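Local coordinates for hypothetical protein (Bacteroides uniformis ATCC 8492, PDB 4QRL) that is of unknown function but adopts a lipocalin-like fold, an eight-stranded antiparallel barrel of a kind that in relatives often binds small hydrophobic molecules, at residues Trp13-Tyr18 with Asp29-Asn34; Gln17-Asp22 with Gly108-Phe113; Ile67-Glu72 with Phe83-Gly88. One frame throughout, in Å; residues are numbered along the deposited sequence. Where two conformers were deposited one is given.

Interaction 1 of 3, residues Trp13-Tyr18 with Asp29-Asn34; sequences WQLRQY and DSVFYN
The two strands hold each other most firmly around W13 and Y33, an antiparallel hydrogen-bonded pair. W13 N donates to Y33 O at 2.8 Å, nearly along the carbonyl axis, and Y33 N donates to W13 O, so both residues are gripped from backbone to backbone. One step on, Q14 and F32 form a non-hydrogen-bonded pair whose side chains run side by side in the same direction. Q14 has CG anti to the backbone N (chi1 177°) and stays extended beyond it, which brings CG to 3.7 Å from F32 CE2 and sets the amide within 12° of the ring plane. Its OE1 is taken by R114 NE, so the polar end is fixed while the methylenes line the ring.

The other face carries W13, L15, V31 and Y33. L15 works with both branches here: CD1 lies 4.2 Å from Y33 CZ, and CD2 sits over the centre of the Y18 ring, 4.0 Å above its plane.

Toward D29 the pairing slackens. L15 N still reaches V31 O at 2.9 Å, but the return bond is replaced by a water, which donates to L15 O at 2.6 Å and accepts from V31 N at 3.0 Å. A second water joins the hydroxyls of Y18 and Y33. Beyond the first water the chain turns a corner at S30, and D29 stands exposed to solvent.

This is the first hairpin of the lipocalin-like barrel. A classic beta bulge, R16 and Q17 both facing I112, interrupts the regular pairing of strand 11-19 with strand 109-115, whose F113 packs on W13, L15 and Y33; on the far side strand 25-36 is flanked by strand 39-45, with F40 edge-to-face against Y33.

Interaction 2 of 3, residues Gln17-Asp22 with Gly108-Phe113; sequences QYQYAD and GTKSIF
Q19 lays its amide obliquely across the end of I112, NE2 and CD both 3.9 Å from I112 CD1. With CG beside the backbone N and the rest extended, the amide also turns back to its own strand: NE2 donates to Q17 OE1 at 3.0 Å, nearly straight (163°) but above the plane of the Q17 side-chain carbonyl. OE1 accepts a hydrogen bond from a water that accepts from K110 NZ. The lysine, bent at chi2 and chi4, curls back so that NZ donates to G108 O at 2.9 Å. An alanine in place of Q19 would probably cost I112 part of its cover and leave Q17 and the water without a shared partner.

Beneath this polar layer, Q19 and K110 exchange two 2.8 Å backbone bonds, Q19 N to K110 O and K110 N to Q19 O. On the opposite face Y18 brings its ring edge to S111, CE1 3.3 Å from OG. Where the ladder ends, A21 N bonds weakly to T109 OG1, and a CB on G108 would clash with that of A21.

Antiparallel strands 11-19 and 109-115, first and last of the barrel, close it here; strands 25-36 and 101-106 flank the pair.

Interaction 3 of 3, residues Ile67-Glu72 with Phe83-Gly88; sequences IILLPE and FGWPEG
Four side chains meet here, two from each segment. L69 stands at about a right angle to F83 and drops its CD1 methyl over one face of the phenyl ring, 4.1 Å from the centroid and 19° off the normal, a CH-pi contact. F83 in turn presents its edge to W85: CD1 lies 3.4 Å above one face of the indole, displaced toward the rim, while W85 CE2 falls in the plane of the phenyl ring. The indole's own edge meets the strand, with I67 CG2 close to the ring plane and 3.7 Å from W85 CZ3. L69 also crosses the indole, its CG 4.1 Å from CZ3, so the leucine leans on both aromatic rings, over the face of one and obliquely against the other, while the isoleucine butts against the end of the indole.

Torsions set this up. L69 has CG anti to its carbonyl carbon and then runs straight on (chi2 175°), which sends CD1 out as far as the phenyl face.

The backbone clamps the packing with one strong bond, L69 N to G88 O, 2.7 Å long and almost linear at 173°. The same G88 oxygen takes a CA-H...O contact from I68. G88 has positive phi and sits close against the strand; a CB on it would come within 3.2 Å of L69 O. Its N bonds to W85 O within the turn, and that oxygen also accepts from Y79 OH.

The contact joins the two ends of the excursion that carries the chain from strand 64-69 to its barrel neighbour, strand 89-97, by way of helices 71-74 and 79-82. I67 and L69 also touch F40 of strand 39-45, W85 packs on C90 of strand 89-97, and F83 meets F54 of strand 51-61 edge-to-face.

Overall arrangement
All three contacts belong to one antiparallel barrel. Interactions 1 and 2, with centres 12 Å apart, share Q17 and Y18 and use opposite edges of strand 11-19: one pairs it with the next strand in sequence, the other with the last, so strand 11-19 has a partner on each edge. Interaction 3 comes later in the chain than interaction 1, before 108-113 returns, and lies across the chain's centre, about 17 Å from interaction 1 and 19 Å from interaction 2, centre to centre. Y33 bridges interactions 1 and 3, its OH 3.4 Å from F83 CE1, so an aromatic contact joins the first hairpin to the loop between helix 79-82 and strand 89-97, whereas interactions 2 and 3 stay about 6 Å apart at their nearest atoms.

Interaction 1 of 3, residues Trp13-Tyr18 with Asp29-Asn34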
loop_
_atom_site.group_PDB
_atom_site.type_symbol
_atom_site.label_atom_id
_atom_site.label_comp_id
_atom_site.label_asym_id
_atom_site.label_seq_id
_atom_site.Cartn_x
_atom_site.Cartn_y
_atom_site.Cartn_z
ATOM N N TRP A 13 6.635 -4.836 -3.399
ATOM C CA TRP A 13 6.155 -5.500 -2.213
ATOM C C TRP A 13 4.805 -6.127 -2.430
ATOM O O TRP A 13 3.868 -5.438 -2.864
ATOM C CB TRP A 13 6.033 -4.442 -1.096
ATOM C CG TRP A 13 7.326 -3.871 -0.629
ATOM C CD1 TRP A 13 7.883 -2.683 -0.997
ATOM C CD2 TRP A 13 8.140 -4.392 0.426
ATOM N NE1 TRP A 13 9.077 -2.492 -0.324
ATOM C CE2 TRP A 13 9.257 -3.533 0.561
ATOM C CE3 TRP A 13 8.072 -5.544 1.228
ATOM C CZ2 TRP A 13 10.246 -3.749 1.525
ATOM C CZ3 TRP A 13 9.126 -5.823 2.100
ATOM C CH2 TRP A 13 10.197 -4.936 2.237
ATOM N N GLN A 14 4.690 -7.413 -2.120
ATOM C CA GLN A 14 3.380 -8.075 -2.226
ATOM C C GLN A 14 2.641 -7.892 -0.925
ATOM O O GLN A 14 3.155 -8.295 0.110
ATOM C CB GLN A 14 3.539 -9.576 -2.517
ATOM C CG GLN A 14 2.164 -10.291 -2.543
ATOM C CD GLN A 14 2.242 -11.773 -2.745
ATOM O OE1 GLN A 14 3.177 -12.431 -2.303
ATOM N NE2 GLN A 14 1.218 -12.339 -3.380
ATOM N N LEU A 15 1.423 -7.321 -0.976
ATOM C CA LEU A 15 0.606 -7.182 0.235
ATOM C C LEU A 15 -0.023 -8.557 0.470
ATOM O O LEU A 15 -0.862 -9.012 -0.312
ATOM C CB LEU A 15 -0.445 -6.058 0.091
ATOM C CG LEU A 15 -0.969 -5.401 1.406
ATOM C CD1 LEU A 15 -1.695 -4.080 1.105
ATOM C CD2 LEU A 15 -1.924 -6.323 2.158
ATOM N N ARG A 16 0.471 -9.250 1.479
ATOM C CA ARG A 16 0.060 -10.618 1.796
ATOM C C ARG A 16 -1.178 -10.716 2.629
ATOM O O ARG A 16 -1.903 -11.721 2.551
ATOM C CB ARG A 16 1.188 -11.316 2.609
ATOM C CG ARG A 16 2.467 -11.526 1.865
ATOM C CD ARG A 16 3.453 -12.199 2.792
ATOM N NE ARG A 16 3.089 -13.583 3.082
ATOM C CZ ARG A 16 3.866 -14.435 3.740
ATOM N NH1 ARG A 16 5.059 -14.052 4.184
ATOM N NH2 ARG A 16 3.458 -15.675 3.963
ATOM N N GLN A 17 -1.321 -9.790 3.573
ATOM C CA GLN A 17 -2.402 -9.912 4.532
ATOM C C GLN A 17 -2.795 -8.582 5.144
ATOM O O GLN A 17 -1.964 -7.688 5.261
ATOM C CB GLN A 17 -1.895 -10.842 5.679
ATOM C CG GLN A 17 -2.942 -11.298 6.673
ATOM C CD GLN A 17 -2.297 -12.007 7.836
ATOM O OE1 GLN A 17 -1.344 -11.524 8.430
ATOM N NE2 GLN A 17 -2.788 -13.183 8.157
ATOM N N TYR A 18 -4.077 -8.460 5.531
ATOM C CA TYR A 18 -4.551 -7.352 6.340
ATOM C C TYR A 18 -4.845 -7.884 7.708
ATOM O O TYR A 18 -5.464 -8.944 7.829
ATOM C CB TYR A 18 -5.803 -6.656 5.786
ATOM C CG TYR A 18 -5.578 -5.734 4.616
ATOM C CD1 TYR A 18 -4.915 -4.520 4.777
ATOM C CD2 TYR A 18 -6.126 -6.017 3.370
ATOM C CE1 TYR A 18 -4.741 -3.645 3.709
ATOM C CE2 TYR A 18 -5.956 -5.154 2.295
ATOM C CZ TYR A 18 -5.250 -3.977 2.467
ATOM O OH TYR A 18 -5.114 -3.120 1.410
ATOM N N ASP A 29 -4.007 -11.485 -2.290
ATOM C CA ASP A 29 -2.977 -12.003 -3.209
ATOM C C ASP A 29 -2.899 -11.219 -4.505
ATOM O O ASP A 29 -2.255 -11.656 -5.461
ATOM C CB ASP A 29 -3.225 -13.499 -3.504
ATOM C CG ASP A 29 -4.456 -13.833 -4.338
ATOM O OD1 ASP A 29 -5.390 -12.990 -4.399
ATOM O OD2 ASP A 29 -4.507 -14.957 -4.893
ATOM N N SER A 30 -3.522 -10.064 -4.536
ATOM C CA SER A 30 -3.672 -9.310 -5.761
ATOM C C SER A 30 -3.118 -7.896 -5.712
ATOM O O SER A 30 -3.347 -7.159 -6.657
ATOM C CB SER A 30 -5.165 -9.236 -6.069
ATOM O OG SER A 30 -5.879 -8.749 -4.941
ATOM N N VAL A 31 -2.453 -7.480 -4.621
ATOM C CA VAL A 31 -2.017 -6.083 -4.492
ATOM C C VAL A 31 -0.517 -6.027 -4.290
ATOM O O VAL A 31 0.027 -6.774 -3.470
ATOM C CB VAL A 31 -2.751 -5.351 -3.347
ATOM C CG1 VAL A 31 -2.280 -3.904 -3.234
ATOM C CG2 VAL A 31 -4.277 -5.416 -3.523
ATOM N N PHE A 32 0.132 -5.129 -5.037
ATOM C CA PHE A 32 1.594 -4.976 -5.023
ATOM C C PHE A 32 1.930 -3.515 -4.926
ATOM O O PHE A 32 1.427 -2.727 -5.744
ATOM C CB PHE A 32 2.208 -5.585 -6.311
ATOM C CG PHE A 32 1.929 -7.065 -6.454
ATOM C CD1 PHE A 32 0.687 -7.517 -6.907
ATOM C CD2 PHE A 32 2.851 -8.004 -6.014
ATOM C CE1 PHE A 32 0.403 -8.887 -6.977
ATOM C CE2 PHE A 32 2.565 -9.380 -6.101
ATOM C CZ PHE A 32 1.356 -9.805 -6.592
ATOM N N TYR A 33 2.719 -3.121 -3.901
ATOM C CA TYR A 33 3.126 -1.703 -3.747
ATOM C C TYR A 33 4.545 -1.553 -4.223
ATOM O O TYR A 33 5.363 -2.437 -4.007
ATOM C CB TYR A 33 3.049 -1.222 -2.280
ATOM C CG TYR A 33 1.699 -0.877 -1.693
ATOM C CD1 TYR A 33 0.518 -1.308 -2.295
ATOM C CD2 TYR A 33 1.601 -0.215 -0.469
ATOM C CE1 TYR A 33 -0.725 -1.002 -1.744
ATOM C CE2 TYR A 33 0.364 0.047 0.113
ATOM C CZ TYR A 33 -0.793 -0.352 -0.525
ATOM O OH TYR A 33 -2.017 -0.053 0.032
ATOM N N ASN A 34 4.867 -0.417 -4.832
ATOM C CA ASN A 34 6.207 -0.196 -5.330
ATOM C C ASN A 34 6.674 1.177 -4.892
ATOM O O ASN A 34 5.907 2.160 -4.965
ATOM C CB ASN A 34 6.184 -0.321 -6.858
ATOM C CG ASN A 34 7.534 -0.356 -7.475
ATOM O OD1 ASN A 34 8.093 0.670 -7.882
ATOM N ND2 ASN A 34 8.079 -1.547 -7.553
HETATM O O HOH W 1 -0.860 -9.372 -2.930
HETATM O O HOH W 2 -4.217 -1.328 -0.739
#

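Interaction 2 of 3, residues Gln17-Asp22 with Gly108-Phe113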
loop_
_atom_site.group_PDB
_atom_site.type_symbol
_atom_site.label_atom_id
_atom_site.label_comp_id
_atom_site.label_asym_id
_atom_site.label_seq_id
_atom_site.Cartn_x
_atom_site.Cartn_y
_atom_site.Cartn_z
ATOM N N GLN A 17 -1.321 -9.790 3.573
ATOM C CA GLN A 17 -2.402 -9.912 4.532
ATOM C C GLN A 17 -2.795 -8.582 5.144
ATOM O O GLN A 17 -1.964 -7.688 5.261
ATOM C CB GLN A 17 -1.895 -10.842 5.679
ATOM C CG GLN A 17 -2.942 -11.298 6.673
ATOM C CD GLN A 17 -2.297 -12.007 7.836
ATOM O OE1 GLN A 17 -1.344 -11.524 8.430
ATOM N NE2 GLN A 17 -2.788 -13.183 8.157
ATOM N N TYR A 18 -4.077 -8.460 5.531
ATOM C CA TYR A 18 -4.551 -7.352 6.340
ATOM C C TYR A 18 -4.845 -7.884 7.708
ATOM O O TYR A 18 -5.464 -8.944 7.829
ATOM C CB TYR A 18 -5.803 -6.656 5.786
ATOM C CG TYR A 18 -5.578 -5.734 4.616
ATOM C CD1 TYR A 18 -4.915 -4.520 4.777
ATOM C CD2 TYR A 18 -6.126 -6.017 3.370
ATOM C CE1 TYR A 18 -4.741 -3.645 3.709
ATOM C CE2 TYR A 18 -5.956 -5.154 2.295
ATOM C CZ TYR A 18 -5.250 -3.977 2.467
ATOM O OH TYR A 18 -5.114 -3.120 1.410
ATOM N N GLN A 19 -4.462 -7.147 8.756
ATOM C CA GLN A 19 -4.838 -7.544 10.112
ATOM C C GLN A 19 -5.698 -6.427 10.619
ATOM O O GLN A 19 -5.210 -5.346 10.920
ATOM C CB GLN A 19 -3.633 -7.819 11.000
ATOM C CG GLN A 19 -2.844 -9.020 10.535
ATOM C CD GLN A 19 -1.633 -9.229 11.390
ATOM O OE1 GLN A 19 -1.369 -8.479 12.341
ATOM N NE2 GLN A 19 -0.847 -10.219 11.034
ATOM N N TYR A 20 -6.997 -6.661 10.634
ATOM C CA TYR A 20 -7.915 -5.622 10.980
ATOM C C TYR A 20 -7.953 -5.325 12.463
ATOM O O TYR A 20 -7.724 -6.205 13.305
ATOM C CB TYR A 20 -9.298 -5.977 10.430
ATOM C CG TYR A 20 -9.322 -5.899 8.917
ATOM C CD1 TYR A 20 -9.468 -4.679 8.266
ATOM C CD2 TYR A 20 -9.240 -7.050 8.137
ATOM C CE1 TYR A 20 -9.480 -4.598 6.876
ATOM C CE2 TYR A 20 -9.252 -6.981 6.743
ATOM C CZ TYR A 20 -9.393 -5.753 6.118
ATOM O OH TYR A 20 -9.487 -5.672 4.745
ATOM N N ALA A 21 -8.255 -4.062 12.777
ATOM C CA ALA A 21 -8.326 -3.562 14.143
ATOM C C ALA A 21 -9.276 -4.379 15.013
ATOM O O ALA A 21 -8.975 -4.588 16.189
ATOM C CB ALA A 21 -8.744 -2.111 14.137
ATOM N N ASP A 22 -10.372 -4.920 14.434
ATOM C CA ASP A 22 -11.341 -5.731 15.187
ATOM C C ASP A 22 -10.866 -7.170 15.433
ATOM O O ASP A 22 -11.638 -7.946 15.978
ATOM C CB ASP A 22 -12.737 -5.753 14.492
ATOM C CG ASP A 22 -12.785 -6.398 13.112
ATOM O OD1 ASP A 22 -11.899 -7.256 12.811
ATOM O OD2 ASP A 22 -13.727 -6.089 12.346
ATOM N N GLY A 108 -5.199 1.114 13.751
ATOM C CA GLY A 108 -5.285 -0.279 14.205
ATOM C C GLY A 108 -5.227 -1.384 13.154
ATOM O O GLY A 108 -5.095 -2.562 13.517
ATOM N N THR A 109 -5.349 -1.035 11.852
ATOM C CA THR A 109 -5.277 -2.034 10.788
ATOM C C THR A 109 -3.848 -2.136 10.269
ATOM O O THR A 109 -3.248 -1.117 9.926
ATOM C CB THR A 109 -6.247 -1.734 9.666
ATOM O OG1 THR A 109 -7.571 -1.918 10.179
ATOM C CG2 THR A 109 -6.036 -2.667 8.430
ATOM N N LYS A 110 -3.336 -3.369 10.172
ATOM C CA LYS A 110 -2.004 -3.597 9.659
ATOM C C LYS A 110 -2.066 -4.150 8.239
ATOM O O LYS A 110 -2.886 -5.017 7.949
ATOM C CB LYS A 110 -1.191 -4.555 10.544
ATOM C CG LYS A 110 -1.495 -4.607 12.052
ATOM C CD LYS A 110 -1.125 -3.378 12.834
ATOM C CE LYS A 110 -1.397 -3.529 14.319
ATOM N NZ LYS A 110 -2.800 -3.940 14.628
ATOM N N SER A 111 -1.177 -3.642 7.377
ATOM C CA SER A 111 -0.928 -4.064 5.994
ATOM C C SER A 111 0.417 -4.820 6.045
ATOM O O SER A 111 1.446 -4.211 6.345
ATOM C CB SER A 111 -0.858 -2.835 5.086
ATOM O OG SER A 111 -2.110 -2.176 4.999
ATOM N N ILE A 112 0.394 -6.134 5.824
ATOM C CA ILE A 112 1.594 -6.989 5.920
ATOM C C ILE A 112 2.149 -7.287 4.531
ATOM O O ILE A 112 1.424 -7.845 3.711
ATOM C CB ILE A 112 1.258 -8.324 6.646
ATOM C CG1 ILE A 112 0.362 -8.177 7.926
ATOM C CG2 ILE A 112 2.514 -9.204 6.804
ATOM C CD1 ILE A 112 0.864 -7.400 9.015
ATOM N N PHE A 113 3.425 -6.979 4.290
ATOM C CA PHE A 113 4.045 -7.185 2.951
ATOM C C PHE A 113 5.311 -8.028 2.990
ATOM O O PHE A 113 6.034 -8.023 3.984
ATOM C CB PHE A 113 4.471 -5.834 2.298
ATOM C CG PHE A 113 3.423 -4.761 2.203
ATOM C CD1 PHE A 113 3.074 -4.002 3.325
ATOM C CD2 PHE A 113 2.844 -4.445 0.985
ATOM C CE1 PHE A 113 2.094 -3.002 3.240
ATOM C CE2 PHE A 113 1.874 -3.430 0.893
ATOM C CZ PHE A 113 1.520 -2.704 2.018
HETATM O O HOH W 3 -2.579 -7.032 14.501
#

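Interaction 3 of 3, residues Ile67-Glu72 with Phe83-Gly88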
loop_
_atom_site.group_PDB
_atom_site.type_symbol
_atom_site.label_atom_id
_atom_site.label_comp_id
_atom_site.label_asym_id
_atom_site.label_seq_id
_atom_site.Cartn_x
_atom_site.Cartn_y
_atom_site.Cartn_z
ATOM N N ILE A 67 1.681 8.503 2.064
ATOM C CA ILE A 67 1.474 8.183 0.647
ATOM C C ILE A 67 0.363 9.083 0.124
ATOM O O ILE A 67 -0.650 9.304 0.809
ATOM C CB ILE A 67 1.156 6.671 0.436
ATOM C CG1 ILE A 67 2.224 5.774 1.091
ATOM C CG2 ILE A 67 0.982 6.334 -1.064
ATOM C CD1 ILE A 67 1.870 4.201 1.105
ATOM N N ILE A 68 0.594 9.681 -1.047
ATOM C CA ILE A 68 -0.415 10.565 -1.649
ATOM C C ILE A 68 -0.582 10.149 -3.111
ATOM O O ILE A 68 0.386 10.131 -3.884
ATOM C CB ILE A 68 -0.151 12.084 -1.476
ATOM C CG1 ILE A 68 -1.250 12.903 -2.238
ATOM C CG2 ILE A 68 1.285 12.451 -1.920
ATOM C CD1 ILE A 68 -1.303 14.379 -2.009
ATOM N N LEU A 69 -1.809 9.769 -3.464
ATOM C CA LEU A 69 -2.094 9.338 -4.815
ATOM C C LEU A 69 -2.523 10.512 -5.664
ATOM O O LEU A 69 -3.120 11.481 -5.166
ATOM C CB LEU A 69 -3.190 8.260 -4.815
ATOM C CG LEU A 69 -2.832 6.957 -4.076
ATOM C CD1 LEU A 69 -3.996 6.035 -4.037
ATOM C CD2 LEU A 69 -1.642 6.246 -4.715
ATOM N N LEU A 70 -2.242 10.404 -6.971
ATOM C CA LEU A 70 -2.621 11.417 -7.954
ATOM C C LEU A 70 -4.129 11.482 -8.093
ATOM O O LEU A 70 -4.805 10.444 -7.951
ATOM C CB LEU A 70 -2.001 11.069 -9.327
ATOM C CG LEU A 70 -0.487 11.034 -9.450
ATOM C CD1 LEU A 70 -0.091 10.417 -10.806
ATOM C CD2 LEU A 70 0.075 12.433 -9.382
ATOM N N PRO A 71 -4.675 12.668 -8.474
ATOM C CA PRO A 71 -6.129 12.784 -8.672
ATOM C C PRO A 71 -6.704 11.742 -9.631
ATOM O O PRO A 71 -7.740 11.173 -9.331
ATOM C CB PRO A 71 -6.287 14.204 -9.241
ATOM C CG PRO A 71 -5.138 14.959 -8.664
ATOM C CD PRO A 71 -4.005 13.974 -8.675
ATOM N N GLU A 72 -5.994 11.426 -10.724
ATOM C CA GLU A 72 -6.424 10.406 -11.686
ATOM C C GLU A 72 -6.612 9.022 -11.028
ATOM O O GLU A 72 -7.529 8.293 -11.405
ATOM C CB GLU A 72 -5.421 10.297 -12.828
ATOM C CG GLU A 72 -6.006 9.570 -14.023
ATOM C CD GLU A 72 -5.042 9.252 -15.146
ATOM O OE1 GLU A 72 -4.005 9.943 -15.276
ATOM O OE2 GLU A 72 -5.316 8.275 -15.876
ATOM N N PHE A 83 -8.115 1.307 -2.178
ATOM C CA PHE A 83 -7.623 2.399 -1.354
ATOM C C PHE A 83 -8.775 3.092 -0.642
ATOM O O PHE A 83 -9.013 2.797 0.538
ATOM C CB PHE A 83 -6.773 3.368 -2.211
ATOM C CG PHE A 83 -5.500 2.717 -2.706
ATOM C CD1 PHE A 83 -4.367 2.662 -1.896
ATOM C CD2 PHE A 83 -5.446 2.112 -3.962
ATOM C CE1 PHE A 83 -3.196 2.034 -2.339
ATOM C CE2 PHE A 83 -4.295 1.451 -4.385
ATOM C CZ PHE A 83 -3.180 1.412 -3.569
ATOM N N GLY A 84 -9.488 3.984 -1.338
ATOM C CA GLY A 84 -10.609 4.699 -0.731
ATOM C C GLY A 84 -10.173 5.745 0.278
ATOM O O GLY A 84 -10.973 6.184 1.098
ATOM N N TRP A 85 -8.885 6.162 0.226
ATOM C CA TRP A 85 -8.355 7.148 1.167
ATOM C C TRP A 85 -8.941 8.515 0.932
ATOM O O TRP A 85 -9.038 8.928 -0.228
ATOM C CB TRP A 85 -6.823 7.249 1.075
ATOM C CG TRP A 85 -6.063 5.978 1.296
ATOM C CD1 TRP A 85 -6.459 4.881 2.005
ATOM C CD2 TRP A 85 -4.723 5.715 0.865
ATOM N NE1 TRP A 85 -5.475 3.924 1.980
ATOM C CE2 TRP A 85 -4.384 4.419 1.315
ATOM C CE3 TRP A 85 -3.775 6.449 0.124
ATOM C CZ2 TRP A 85 -3.132 3.857 1.091
ATOM C CZ3 TRP A 85 -2.528 5.886 -0.095
ATOM C CH2 TRP A 85 -2.224 4.598 0.368
ATOM N N PRO A 86 -9.298 9.258 2.012
ATOM C CA PRO A 86 -9.781 10.627 1.816
ATOM C C PRO A 86 -8.671 11.495 1.213
ATOM O O PRO A 86 -7.509 11.384 1.628
ATOM C CB PRO A 86 -10.166 11.077 3.227
ATOM C CG PRO A 86 -9.347 10.251 4.138
ATOM C CD PRO A 86 -9.198 8.920 3.446
ATOM N N GLU A 87 -9.012 12.261 0.163
ATOM C CA GLU A 87 -8.121 13.149 -0.586
ATOM C C GLU A 87 -6.894 12.405 -1.194
ATOM O O GLU A 87 -5.879 13.027 -1.504
ATOM C CB GLU A 87 -7.678 14.331 0.301
ATOM C CG GLU A 87 -8.639 15.512 0.227
ATOM C CD GLU A 87 -8.518 16.503 1.367
ATOM O OE1 GLU A 87 -7.408 17.045 1.577
ATOM O OE2 GLU A 87 -9.542 16.749 2.045
ATOM N N GLY A 88 -7.006 11.089 -1.345
ATOM C CA GLY A 88 -5.954 10.243 -1.884
ATOM C C GLY A 88 -4.736 10.161 -0.994
ATOM O O GLY A 88 -3.667 9.834 -1.472
#